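PDB 1ZJ8: probable ferredoxin-dependent nitrite reductase NirA from Mycobacterium tuberculosis, which catalyses the ferredoxin-dependent reduction of sulfite to sulfide, using a siroheme and a [4Fe-4S] cluster. Local coordinates for residues G114-A119 / V164-T169; D140-Q145 / G181-G186; D341-Q346 / Y389-I394. All coordinates share one frame; numbering follows the deposited sequence.

Interaction 1 of 3, residues G114-A119 / V164-T169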
loop_
_atom_site.group_PDB
_atom_site.type_symbol
_atom_site.label_atom_id
_atom_site.label_comp_id
_atom_site.label_asym_id
_atom_site.label_seq_id
_atom_site.Cartn_x
_atom_site.Cartn_y
_atom_site.Cartn_z
ATOM N N GLY A 114 9.707 5.154 -1.613
ATOM C CA GLY A 114 10.236 3.968 -2.312
ATOM C C GLY A 114 11.735 3.939 -2.561
ATOM O O GLY A 114 12.238 2.971 -3.093
ATOM N N ALA A 115 12.463 4.962 -2.125
ATOM C CA ALA A 115 13.771 5.271 -2.706
ATOM C C ALA A 115 14.925 4.590 -1.987
ATOM O O ALA A 115 15.071 4.779 -0.802
ATOM C CB ALA A 115 13.975 6.776 -2.707
ATOM N N LEU A 116 15.752 3.842 -2.723
ATOM C CA LEU A 116 16.886 3.094 -2.163
ATOM C C LEU A 116 18.132 3.199 -3.032
ATOM O O LEU A 116 18.031 3.416 -4.231
ATOM C CB LEU A 116 16.555 1.611 -2.044
ATOM C CG LEU A 116 15.253 1.198 -1.356
ATOM C CD1 LEU A 116 14.985 -0.291 -1.554
ATOM C CD2 LEU A 116 15.280 1.560 0.146
ATOM N N SER A 117 19.304 3.032 -2.417
ATOM C CA SER A 117 20.560 2.956 -3.151
ATOM C C SER A 117 20.774 1.517 -3.583
ATOM O O SER A 117 20.029 0.634 -3.187
ATOM C CB SER A 117 21.739 3.422 -2.288
ATOM O OG SER A 117 22.005 2.531 -1.208
ATOM N N ALA A 118 21.796 1.278 -4.386
ATOM C CA ALA A 118 22.119 -0.082 -4.765
ATOM C C ALA A 118 22.588 -0.855 -3.542
ATOM O O ALA A 118 22.207 -2.000 -3.348
ATOM C CB ALA A 118 23.185 -0.083 -5.836
ATOM N N ALA A 119 23.407 -0.213 -2.708
ATOM C CA ALA A 119 23.908 -0.814 -1.460
ATOM C C ALA A 119 22.773 -1.222 -0.516
ATOM O O ALA A 119 22.819 -2.312 0.071
ATOM C CB ALA A 119 24.855 0.145 -0.756
ATOM N N VAL A 164 22.694 1.238 6.268
ATOM C CA VAL A 164 22.381 1.784 4.929
ATOM C C VAL A 164 21.210 2.788 4.951
ATOM O O VAL A 164 20.594 3.051 3.921
ATOM C CB VAL A 164 22.084 0.651 3.893
ATOM C CG1 VAL A 164 23.365 -0.056 3.472
ATOM C CG2 VAL A 164 21.076 -0.338 4.456
ATOM N N GLY A 165 20.907 3.341 6.122
ATOM C CA GLY A 165 19.899 4.402 6.250
ATOM C C GLY A 165 18.441 3.990 6.395
ATOM O O GLY A 165 17.535 4.832 6.297
ATOM N N LEU A 166 18.206 2.703 6.634
ATOM C CA LEU A 166 16.846 2.173 6.703
ATOM C C LEU A 166 16.417 1.864 8.133
ATOM O O LEU A 166 17.236 1.559 8.989
ATOM C CB LEU A 166 16.726 0.919 5.829
ATOM C CG LEU A 166 16.895 1.168 4.321
ATOM C CD1 LEU A 166 17.398 -0.073 3.609
ATOM C CD2 LEU A 166 15.577 1.642 3.717
ATOM N N GLN A 167 15.113 1.951 8.367
ATOM C CA GLN A 167 14.519 1.734 9.671
ATOM C C GLN A 167 13.142 1.060 9.515
ATOM O O GLN A 167 12.604 0.971 8.405
ATOM C CB GLN A 167 14.396 3.062 10.426
ATOM C CG GLN A 167 13.753 4.224 9.638
ATOM C CD GLN A 167 13.514 5.482 10.512
ATOM O OE1 GLN A 167 12.944 5.396 11.600
ATOM N NE2 GLN A 167 13.954 6.643 10.028
ATOM N N THR A 168 12.592 0.565 10.624
ATOM C CA THR A 168 11.269 -0.043 10.630
ATOM C C THR A 168 10.332 0.789 11.485
ATOM O O THR A 168 9.238 0.345 11.828
ATOM C CB THR A 168 11.296 -1.535 11.148
ATOM O OG1 THR A 168 11.715 -1.614 12.525
ATOM C CG2 THR A 168 12.234 -2.390 10.302
ATOM N N THR A 169 10.750 2.006 11.816
ATOM C CA THR A 169 10.009 2.829 12.765
ATOM C C THR A 169 8.605 3.209 12.275
ATOM O O THR A 169 8.439 3.759 11.185
ATOM C CB THR A 169 10.764 4.133 13.083
ATOM O OG1 THR A 169 12.125 3.841 13.452
ATOM C CG2 THR A 169 10.049 4.921 14.205
#

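Interaction 2 of 3, residues D140-Q145 / G181-G186. With SRM (siroheme), chain E.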
loop_
_atom_site.group_PDB
_atom_site.type_symbol
_atom_site.label_atom_id
_atom_site.label_comp_id
_atom_site.label_asym_id
_atom_site.label_seq_id
_atom_site.Cartn_x
_atom_site.Cartn_y
_atom_site.Cartn_z
ATOM N N ASP A 140 2.352 -2.655 -1.802
ATOM C CA ASP A 140 1.793 -1.588 -2.622
ATOM C C ASP A 140 1.817 -0.210 -1.916
ATOM O O ASP A 140 1.060 0.684 -2.276
ATOM C CB ASP A 140 0.382 -1.983 -3.039
ATOM C CG ASP A 140 -0.586 -1.972 -1.885
ATOM O OD1 ASP A 140 -0.171 -1.515 -0.816
ATOM O OD2 ASP A 140 -1.759 -2.391 -2.047
ATOM N N ARG A 141 2.666 -0.059 -0.896
ATOM C CA ARG A 141 3.008 1.247 -0.316
ATOM C C ARG A 141 4.528 1.435 -0.343
ATOM O O ARG A 141 5.071 2.140 0.487
ATOM C CB ARG A 141 2.536 1.370 1.143
ATOM C CG ARG A 141 1.051 1.598 1.380
ATOM C CD ARG A 141 0.799 2.138 2.791
ATOM N NE ARG A 141 1.079 3.584 2.925
ATOM C CZ ARG A 141 0.295 4.564 2.448
ATOM N NH1 ARG A 141 -0.831 4.283 1.806
ATOM N NH2 ARG A 141 0.628 5.836 2.622
ATOM N N GLN A 142 5.202 0.769 -1.281
ATOM C CA GLN A 142 6.642 0.965 -1.591
ATOM C C GLN A 142 7.606 0.366 -0.547
ATOM O O GLN A 142 8.806 0.629 -0.598
ATOM C CB GLN A 142 6.964 2.440 -1.887
ATOM C CG GLN A 142 6.029 3.084 -2.918
ATOM C CD GLN A 142 6.385 4.547 -3.237
ATOM O OE1 GLN A 142 5.761 5.490 -2.710
ATOM N NE2 GLN A 142 7.380 4.738 -4.117
ATOM N N ASN A 143 7.080 -0.473 0.351
ATOM C CA ASN A 143 7.894 -1.260 1.291
ATOM C C ASN A 143 8.240 -2.698 0.815
ATOM O O ASN A 143 7.658 -3.228 -0.136
ATOM C CB ASN A 143 7.159 -1.354 2.631
ATOM C CG ASN A 143 7.007 -0.001 3.307
ATOM O OD1 ASN A 143 7.841 0.888 3.116
ATOM N ND2 ASN A 143 5.941 0.158 4.106
ATOM N N VAL A 144 9.212 -3.306 1.483
ATOM C CA VAL A 144 9.384 -4.745 1.432
ATOM C C VAL A 144 8.983 -5.310 2.758
ATOM O O VAL A 144 9.136 -4.657 3.786
ATOM C CB VAL A 144 10.818 -5.199 1.196
ATOM C CG1 VAL A 144 11.178 -5.027 -0.244
ATOM C CG2 VAL A 144 11.769 -4.447 2.083
ATOM N N GLN A 145 8.478 -6.536 2.714
ATOM C CA GLN A 145 8.135 -7.278 3.900
ATOM C C GLN A 145 8.822 -8.612 3.888
ATOM O O GLN A 145 8.862 -9.293 2.841
ATOM C CB GLN A 145 6.639 -7.521 3.951
ATOM C CG GLN A 145 5.840 -6.291 4.201
ATOM C CD GLN A 145 4.423 -6.615 4.584
ATOM O OE1 GLN A 145 3.742 -5.792 5.159
ATOM N NE2 GLN A 145 3.971 -7.826 4.276
ATOM N N GLY A 181 5.775 8.285 -2.398
ATOM C CA GLY A 181 6.339 9.243 -3.356
ATOM C C GLY A 181 6.349 8.730 -4.790
ATOM O O GLY A 181 6.346 7.516 -5.019
ATOM N N SER A 182 6.361 9.651 -5.756
ATOM C CA SER A 182 6.539 9.274 -7.153
ATOM C C SER A 182 7.820 8.473 -7.315
ATOM O O SER A 182 8.913 8.944 -6.939
ATOM C CB SER A 182 6.642 10.491 -8.067
ATOM O OG SER A 182 7.182 10.131 -9.326
ATOM N N PRO A 183 7.699 7.264 -7.876
ATOM C CA PRO A 183 8.850 6.474 -8.279
ATOM C C PRO A 183 9.789 7.180 -9.229
ATOM O O PRO A 183 10.871 6.663 -9.471
ATOM C CB PRO A 183 8.211 5.294 -9.031
ATOM C CG PRO A 183 6.891 5.166 -8.489
ATOM C CD PRO A 183 6.441 6.556 -8.141
ATOM N N LEU A 184 9.365 8.300 -9.815
ATOM C CA LEU A 184 10.235 9.103 -10.694
ATOM C C LEU A 184 10.391 10.523 -10.191
ATOM O O LEU A 184 10.579 11.451 -10.977
ATOM C CB LEU A 184 9.697 9.108 -12.129
ATOM C CG LEU A 184 10.305 7.956 -12.919
ATOM C CD1 LEU A 184 9.440 6.699 -12.797
ATOM C CD2 LEU A 184 10.489 8.368 -14.352
ATOM N N ALA A 185 10.326 10.688 -8.878
ATOM C CA ALA A 185 10.483 11.996 -8.281
ATOM C C ALA A 185 11.859 12.574 -8.663
ATOM O O ALA A 185 12.894 11.934 -8.434
ATOM C CB ALA A 185 10.325 11.893 -6.794
ATOM N N GLY A 186 11.860 13.754 -9.284
ATOM C CA GLY A 186 13.094 14.411 -9.712
ATOM C C GLY A 186 13.636 14.051 -11.086
ATOM O O GLY A 186 14.637 14.629 -11.529
HETATM FE FE SRM E . -2.742 -3.522 5.235
HETATM C CHA SRM E . -3.715 -5.058 8.127
HETATM C CHB SRM E . -1.042 -6.273 4.363
HETATM C CHC SRM E . -1.780 -2.036 2.505
HETATM C CHD SRM E . -5.838 -2.008 4.993
HETATM N NA SRM E . -2.280 -5.231 6.165
HETATM C C1A SRM E . -2.659 -5.642 7.396
HETATM C C2A SRM E . -1.855 -6.789 7.925
HETATM C CMA SRM E . -0.783 -6.272 8.834
HETATM C CDA SRM E . -2.709 -7.866 8.533
HETATM C CEA SRM E . -2.797 -7.991 10.021
HETATM O O3A SRM E . -3.272 -7.052 10.668
HETATM O O4A SRM E . -2.396 -9.011 10.602
HETATM C C3A SRM E . -1.279 -7.318 6.656
HETATM C CAA SRM E . 0.131 -7.794 6.766
HETATM C CBA SRM E . -0.021 -9.251 7.116
HETATM C CCA SRM E . 1.106 -10.054 6.555
HETATM O O1A SRM E . 1.523 -9.791 5.406
HETATM O O2A SRM E . 1.611 -10.954 7.269
HETATM C C4A SRM E . -1.522 -6.220 5.678
HETATM N NB SRM E . -1.497 -4.021 3.798
HETATM C C1B SRM E . -0.826 -5.152 3.567
HETATM C C2B SRM E . 0.155 -5.091 2.430
HETATM C CMB SRM E . 1.447 -5.815 2.684
HETATM C CDB SRM E . -0.503 -5.713 1.244
HETATM C CEB SRM E . 0.267 -5.793 -0.026
HETATM O O3B SRM E . 0.648 -6.880 -0.512
HETATM O O4B SRM E . 0.525 -4.726 -0.583
HETATM C C3B SRM E . 0.260 -3.589 2.279
HETATM C CAB SRM E . 1.322 -3.027 3.189
HETATM C CBB SRM E . 1.866 -1.727 2.681
HETATM C CCB SRM E . 2.743 -1.089 3.719
HETATM O O1B SRM E . 3.967 -1.133 3.623
HETATM O O2B SRM E . 2.262 -0.484 4.671
HETATM C C4B SRM E . -1.054 -3.169 2.879
HETATM N NC SRM E . -3.654 -2.393 3.959
HETATM C C1C SRM E . -3.045 -1.709 2.969
HETATM C C2C SRM E . -3.913 -0.931 2.215
HETATM C CDC SRM E . -3.690 -0.250 0.906
HETATM C CEC SRM E . -3.113 1.110 0.835
HETATM O O3C SRM E . -2.633 1.642 1.861
HETATM O O4C SRM E . -3.162 1.655 -0.277
HETATM C C3C SRM E . -5.073 -0.991 2.927
HETATM C CAC SRM E . -6.267 -0.244 2.430
HETATM C CBC SRM E . -6.298 1.269 2.482
HETATM C CCC SRM E . -6.646 1.704 3.894
HETATM O O1C SRM E . -5.817 1.557 4.833
HETATM O O2C SRM E . -7.796 2.183 4.072
HETATM C C4C SRM E . -4.879 -1.817 4.004
HETATM N ND SRM E . -4.296 -3.267 6.507
HETATM C C1D SRM E . -5.484 -2.786 6.110
HETATM C C2D SRM E . -6.471 -3.194 7.028
HETATM C CAD SRM E . -7.731 -2.388 7.289
HETATM C CBD SRM E . -7.718 -1.376 8.392
HETATM C CCD SRM E . -8.859 -0.435 8.657
HETATM O O1D SRM E . -8.635 0.784 8.487
HETATM O O2D SRM E . -9.986 -0.859 9.028
HETATM C C3D SRM E . -5.822 -3.942 7.995
HETATM C CDD SRM E . -6.346 -4.208 9.380
HETATM C CED SRM E . -6.312 -3.176 10.486
HETATM O O3D SRM E . -5.643 -2.148 10.383
HETATM O O4D SRM E . -6.959 -3.335 11.531
HETATM C C4D SRM E . -4.477 -3.977 7.662
#

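Interaction 3 of 3, residues D341-Q346 / Y389-I394. With SRM (siroheme), chain E.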
loop_
_atom_site.group_PDB
_atom_site.type_symbol
_atom_site.label_atom_id
_atom_site.label_comp_id
_atom_site.label_asym_id
_atom_site.label_seq_id
_atom_site.Cartn_x
_atom_site.Cartn_y
_atom_site.Cartn_z
ATOM N N ASP A 341 1.640 3.657 -13.668
ATOM C CA ASP A 341 2.398 2.652 -12.910
ATOM C C ASP A 341 3.891 2.661 -13.195
ATOM O O ASP A 341 4.627 1.959 -12.515
ATOM C CB ASP A 341 1.819 1.238 -13.066
ATOM C CG ASP A 341 1.899 0.699 -14.486
ATOM O OD1 ASP A 341 2.549 1.324 -15.320
ATOM O OD2 ASP A 341 1.311 -0.372 -14.762
ATOM N N HIS A 342 4.325 3.454 -14.181
ATOM C CA HIS A 342 5.731 3.557 -14.571
ATOM C C HIS A 342 6.370 2.271 -15.048
ATOM O O HIS A 342 7.565 2.150 -15.026
ATOM C CB HIS A 342 6.560 4.131 -13.424
ATOM C CG HIS A 342 6.117 5.488 -12.999
ATOM N ND1 HIS A 342 6.218 6.589 -13.822
ATOM C CD2 HIS A 342 5.560 5.922 -11.847
ATOM C CE1 HIS A 342 5.742 7.644 -13.192
ATOM N NE2 HIS A 342 5.324 7.264 -11.997
ATOM N N VAL A 343 5.592 1.326 -15.521
ATOM C CA VAL A 343 6.158 0.107 -16.072
ATOM C C VAL A 343 6.687 0.313 -17.514
ATOM O O VAL A 343 6.051 0.982 -18.323
ATOM C CB VAL A 343 5.129 -1.041 -15.975
ATOM C CG1 VAL A 343 5.375 -2.110 -17.021
ATOM C CG2 VAL A 343 5.154 -1.642 -14.557
ATOM N N GLY A 344 7.851 -0.264 -17.826
ATOM C CA GLY A 344 8.457 -0.106 -19.153
ATOM C C GLY A 344 9.558 0.931 -19.111
ATOM O O GLY A 344 9.993 1.328 -18.014
ATOM N N VAL A 345 10.006 1.385 -20.282
ATOM C CA VAL A 345 11.159 2.290 -20.381
ATOM C C VAL A 345 10.671 3.698 -20.622
ATOM O O VAL A 345 9.765 3.900 -21.430
ATOM C CB VAL A 345 12.113 1.907 -21.536
ATOM C CG1 VAL A 345 13.361 2.759 -21.484
ATOM C CG2 VAL A 345 12.484 0.453 -21.481
ATOM N N GLN A 346 11.262 4.670 -19.927
ATOM C CA GLN A 346 10.961 6.090 -20.182
ATOM C C GLN A 346 12.197 6.977 -20.072
ATOM O O GLN A 346 13.147 6.636 -19.384
ATOM C CB GLN A 346 9.817 6.605 -19.298
ATOM C CG GLN A 346 10.127 6.725 -17.840
ATOM C CD GLN A 346 9.004 7.387 -17.084
ATOM O OE1 GLN A 346 8.828 8.606 -17.174
ATOM N NE2 GLN A 346 8.238 6.598 -16.321
ATOM N N TYR A 389 2.256 0.156 -6.764
ATOM C CA TYR A 389 1.505 -0.896 -7.462
ATOM C C TYR A 389 2.284 -2.204 -7.452
ATOM O O TYR A 389 2.092 -3.061 -8.329
ATOM C CB TYR A 389 1.139 -0.426 -8.867
ATOM C CG TYR A 389 0.084 0.662 -8.792
ATOM C CD1 TYR A 389 0.447 2.007 -8.739
ATOM C CD2 TYR A 389 -1.280 0.339 -8.697
ATOM C CE1 TYR A 389 -0.511 2.993 -8.625
ATOM C CE2 TYR A 389 -2.240 1.323 -8.590
ATOM C CZ TYR A 389 -1.853 2.644 -8.557
ATOM O OH TYR A 389 -2.798 3.640 -8.444
ATOM N N GLN A 390 3.146 -2.324 -6.430
ATOM C CA GLN A 390 3.941 -3.514 -6.124
ATOM C C GLN A 390 4.950 -3.844 -7.229
ATOM O O GLN A 390 5.160 -5.019 -7.575
ATOM C CB GLN A 390 3.057 -4.732 -5.861
ATOM C CG GLN A 390 1.901 -4.514 -4.938
ATOM C CD GLN A 390 0.943 -5.685 -4.977
ATOM O OE1 GLN A 390 0.625 -6.204 -6.056
ATOM N NE2 GLN A 390 0.484 -6.123 -3.806
ATOM N N LYS A 391 5.567 -2.800 -7.768
ATOM C CA LYS A 391 6.510 -2.920 -8.874
ATOM C C LYS A 391 7.820 -2.267 -8.490
ATOM O O LYS A 391 7.933 -1.674 -7.416
ATOM C CB LYS A 391 5.905 -2.305 -10.137
ATOM C CG LYS A 391 4.850 -3.238 -10.815
ATOM C CD LYS A 391 3.436 -2.679 -10.844
ATOM C CE LYS A 391 2.384 -3.692 -11.373
ATOM N NZ LYS A 391 1.728 -4.596 -10.385
ATOM N N LEU A 392 8.836 -2.401 -9.331
ATOM C CA LEU A 392 10.072 -1.649 -9.088
ATOM C C LEU A 392 10.637 -1.008 -10.335
ATOM O O LEU A 392 10.581 -1.585 -11.416
ATOM C CB LEU A 392 11.145 -2.498 -8.390
ATOM C CG LEU A 392 11.079 -4.019 -8.417
ATOM C CD1 LEU A 392 12.365 -4.618 -7.802
ATOM C CD2 LEU A 392 9.874 -4.537 -7.659
ATOM N N VAL A 393 11.198 0.185 -10.155
ATOM C CA VAL A 393 11.848 0.881 -11.254
ATOM C C VAL A 393 13.267 1.321 -10.905
ATOM O O VAL A 393 13.518 1.826 -9.814
ATOM C CB VAL A 393 10.954 2.032 -11.820
ATOM C CG1 VAL A 393 9.761 2.296 -10.924
ATOM C CG2 VAL A 393 11.750 3.295 -12.101
ATOM N N ILE A 394 14.177 1.106 -11.857
ATOM C CA ILE A 394 15.597 1.483 -11.763
ATOM C C ILE A 394 15.870 2.750 -12.562
ATOM O O ILE A 394 15.534 2.797 -13.732
ATOM C CB ILE A 394 16.515 0.416 -12.421
ATOM C CG1 ILE A 394 16.061 -1.022 -12.132
ATOM C CG2 ILE A 394 17.967 0.599 -11.975
ATOM C CD1 ILE A 394 16.252 -1.450 -10.715
HETATM FE FE SRM E . -2.742 -3.522 5.235
HETATM C CHA SRM E . -3.715 -5.058 8.127
HETATM C CHB SRM E . -1.042 -6.273 4.363
HETATM C CHC SRM E . -1.780 -2.036 2.505
HETATM C CHD SRM E . -5.838 -2.008 4.993
HETATM N NA SRM E . -2.280 -5.231 6.165
HETATM C C1A SRM E . -2.659 -5.642 7.396
HETATM C C2A SRM E . -1.855 -6.789 7.925
HETATM C CMA SRM E . -0.783 -6.272 8.834
HETATM C CDA SRM E . -2.709 -7.866 8.533
HETATM C CEA SRM E . -2.797 -7.991 10.021
HETATM O O3A SRM E . -3.272 -7.052 10.668
HETATM O O4A SRM E . -2.396 -9.011 10.602
HETATM C C3A SRM E . -1.279 -7.318 6.656
HETATM C CAA SRM E . 0.131 -7.794 6.766
HETATM C CBA SRM E . -0.021 -9.251 7.116
HETATM C CCA SRM E . 1.106 -10.054 6.555
HETATM O O1A SRM E . 1.523 -9.791 5.406
HETATM O O2A SRM E . 1.611 -10.954 7.269
HETATM C C4A SRM E . -1.522 -6.220 5.678
HETATM N NB SRM E . -1.497 -4.021 3.798
HETATM C C1B SRM E . -0.826 -5.152 3.567
HETATM C C2B SRM E . 0.155 -5.091 2.430
HETATM C CMB SRM E . 1.447 -5.815 2.684
HETATM C CDB SRM E . -0.503 -5.713 1.244
HETATM C CEB SRM E . 0.267 -5.793 -0.026
HETATM O O3B SRM E . 0.648 -6.880 -0.512
HETATM O O4B SRM E . 0.525 -4.726 -0.583
HETATM C C3B SRM E . 0.260 -3.589 2.279
HETATM C CAB SRM E . 1.322 -3.027 3.189
HETATM C CBB SRM E . 1.866 -1.727 2.681
HETATM C CCB SRM E . 2.743 -1.089 3.719
HETATM O O1B SRM E . 3.967 -1.133 3.623
HETATM O O2B SRM E . 2.262 -0.484 4.671
HETATM C C4B SRM E . -1.054 -3.169 2.879
HETATM N NC SRM E . -3.654 -2.393 3.959
HETATM C C1C SRM E . -3.045 -1.709 2.969
HETATM C C2C SRM E . -3.913 -0.931 2.215
HETATM C CDC SRM E . -3.690 -0.250 0.906
HETATM C CEC SRM E . -3.113 1.110 0.835
HETATM O O3C SRM E . -2.633 1.642 1.861
HETATM O O4C SRM E . -3.162 1.655 -0.277
HETATM C C3C SRM E . -5.073 -0.991 2.927
HETATM C CAC SRM E . -6.267 -0.244 2.430
HETATM C CBC SRM E . -6.298 1.269 2.482
HETATM C CCC SRM E . -6.646 1.704 3.894
HETATM O O1C SRM E . -5.817 1.557 4.833
HETATM O O2C SRM E . -7.796 2.183 4.072
HETATM C C4C SRM E . -4.879 -1.817 4.004
HETATM N ND SRM E . -4.296 -3.267 6.507
HETATM C C1D SRM E . -5.484 -2.786 6.110
HETATM C C2D SRM E . -6.471 -3.194 7.028
HETATM C CAD SRM E . -7.731 -2.388 7.289
HETATM C CBD SRM E . -7.718 -1.376 8.392
HETATM C CCD SRM E . -8.859 -0.435 8.657
HETATM O O1D SRM E . -8.635 0.784 8.487
HETATM O O2D SRM E . -9.986 -0.859 9.028
HETATM C C3D SRM E . -5.822 -3.942 7.995
HETATM C CDD SRM E . -6.346 -4.208 9.380
HETATM C CED SRM E . -6.312 -3.176 10.486
HETATM O O3D SRM E . -5.643 -2.148 10.383
HETATM O O4D SRM E . -6.959 -3.335 11.531
HETATM C C4D SRM E . -4.477 -3.977 7.662
#

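Interaction 1 of 3, residues G114-A119 / V164-T169
L116 and L166 meet methyl to methyl: CD2 of L116 lies 3.6 Å from CD2 of L166. The two side chains cross at about a right angle, and one branch of each does the touching. In L116 the CA-CB bond does not aim at the loop; with CG turned anti to the carbonyl carbon (chi1 -50°), the branch end closes the distance. A looser touch sits nearer the solvent, where V164 CG1 comes within 4.5 Å of A119 CB and also borders the carbonyl O of A119. No hydrogen bond crosses between the segments, so the contact is purely apolar.

One shell out, helix 118-131 completes the packing: L124 touches both leucines, A120 lies on L166 and T123 on V164. S117 is the N-cap of that helix, its OG bonded to A120 N. On the other side, G165 is the C-prime residue of a Schellman motif, with L166 N returning to L161 O; beyond this turn L166 points toward L116. The contact therefore packs strand 115-116 and the capped start of helix 118-131, both from the first ferredoxin-like half domain, on the loop that follows the Schellman-closed helix 154-162.

Interaction 2 of 3, residues D140-Q145 / G181-G186
Q142 reaches G181 with CG anti to its own carbonyl carbon (chi1 -50°) and the chain extended beyond it (chi2 -178°), which carries the amide out to the backbone of the second segment. There OE1 of Q142 accepts from G181 N at 2.8 Å. The bond is nearly straight, 163° at the hydrogen, and the donor lies in the carbonyl plane on a lone pair. The amide nitrogen adds a weak bond, Q142 NE2 to G181 O at 3.1 Å; its stronger partner is F386 O. The N-H of G181, next to L180 of strand 176-181, is thus held firmly and its carbonyl only weakly. P183 CG packs loosely beside NE2, and just beyond, S182 OG accepts from L184 N at 2.9 Å, an ST turn.

The residues flanking Q142 face the siroheme. D140 gives its backbone N to SRM O4B at 3.0 Å. R141 bends at chi3 and brings NH1 to SRM O3C at 3.2 Å, the carboxylate oxygen lying at the guanidinium edge near its plane. N234 OD1 also takes NH1, and V178 O takes NH2, so the guanidinium is fixed from several directions. Q145 NE2 makes a weak bond to SRM O1A at 3.3 Å, with R108 NE holding OE1 of Q145. N143 ND2 also faces SRM O1B, but that bond is modelled too short to be trusted in detail; its OD1 is held by C111 N.

The segment 140-145 is thus a two-sided piece of the siroheme pocket: the acidic arms of the macrocycle are met by the backbone N of D140 and the side chains of R141, N143 and, weakly, Q145, while Q142 ties the same loop to G181, beside strand 176-181, where the ferredoxin-like half domain meets the 4Fe-4S domain.

Interaction 3 of 3, residues D341-Q346 / Y389-I394
In the antiparallel sheet where 344-347 is an edge strand and 392-397 an inner one, the turn before the edge strand packs on K391, just before strand 392-397, and on V393 within it: V343 CG2 lies 4.1 Å from K391 CG, and H342 CB lies 4.5 Å from V393 CG1. V343 and K391 cross obliquely, the methyl branch resting on the early part of the lysine chain and not on its amine. In V343 this branch is the one anti to the carbonyl carbon, while CG1 stands anti to the backbone N (chi1 155°). No hydrogen bond joins the two segments; both strands pair instead with strand 353-357, which runs between them, through G344 with G356 and L392 with V357.

The turn is shaped from within. D341 OD1 accepts from V343 N at 3.0 Å, an Asx turn in which the N-H arrives from above the carboxylate plane, 53° out of it. OD2 of D341 is in a salt bridge with R423 NE, whereas K391 NZ stays 6.1 Å from D341 OD2, not in contact. H342 is held at both ring nitrogens: Q346 NE2 donates to H342 ND1 at 3.2 Å, tilted 16° from the imidazole plane, and D228 OD2 bonds NE2, which fixes how the ring is rotated.

Just before K391, Q390 belongs to the siroheme pocket. Its extended chain sets NE2 at 3.4 Å from SRM O3B, with A427 O as its hydrogen-bond partner, and its neighbour Y389 makes a cation-pi contact with R480.

Interaction 2 lies between the other two: its centre is 11 Å from that of interaction 1 and 10 Å from that of interaction 3, and it touches both. G114 N packs 3.4 Å from Q142 NE2, while L184 lies against H342 and Q346, P183 against H342, and D140 CB meets Q390 CG at 3.5 Å. Interactions 1 and 3 do not touch, their nearest atoms being about 7 Å apart, yet both reach the same sheet, in which strands 115-116 and 344-347 form opposite edges. Siroheme is contacted by both interaction 2 and interaction 3, through 140-145 and Q390; interaction 1 stays back, the L166 side chain about 12 Å from it.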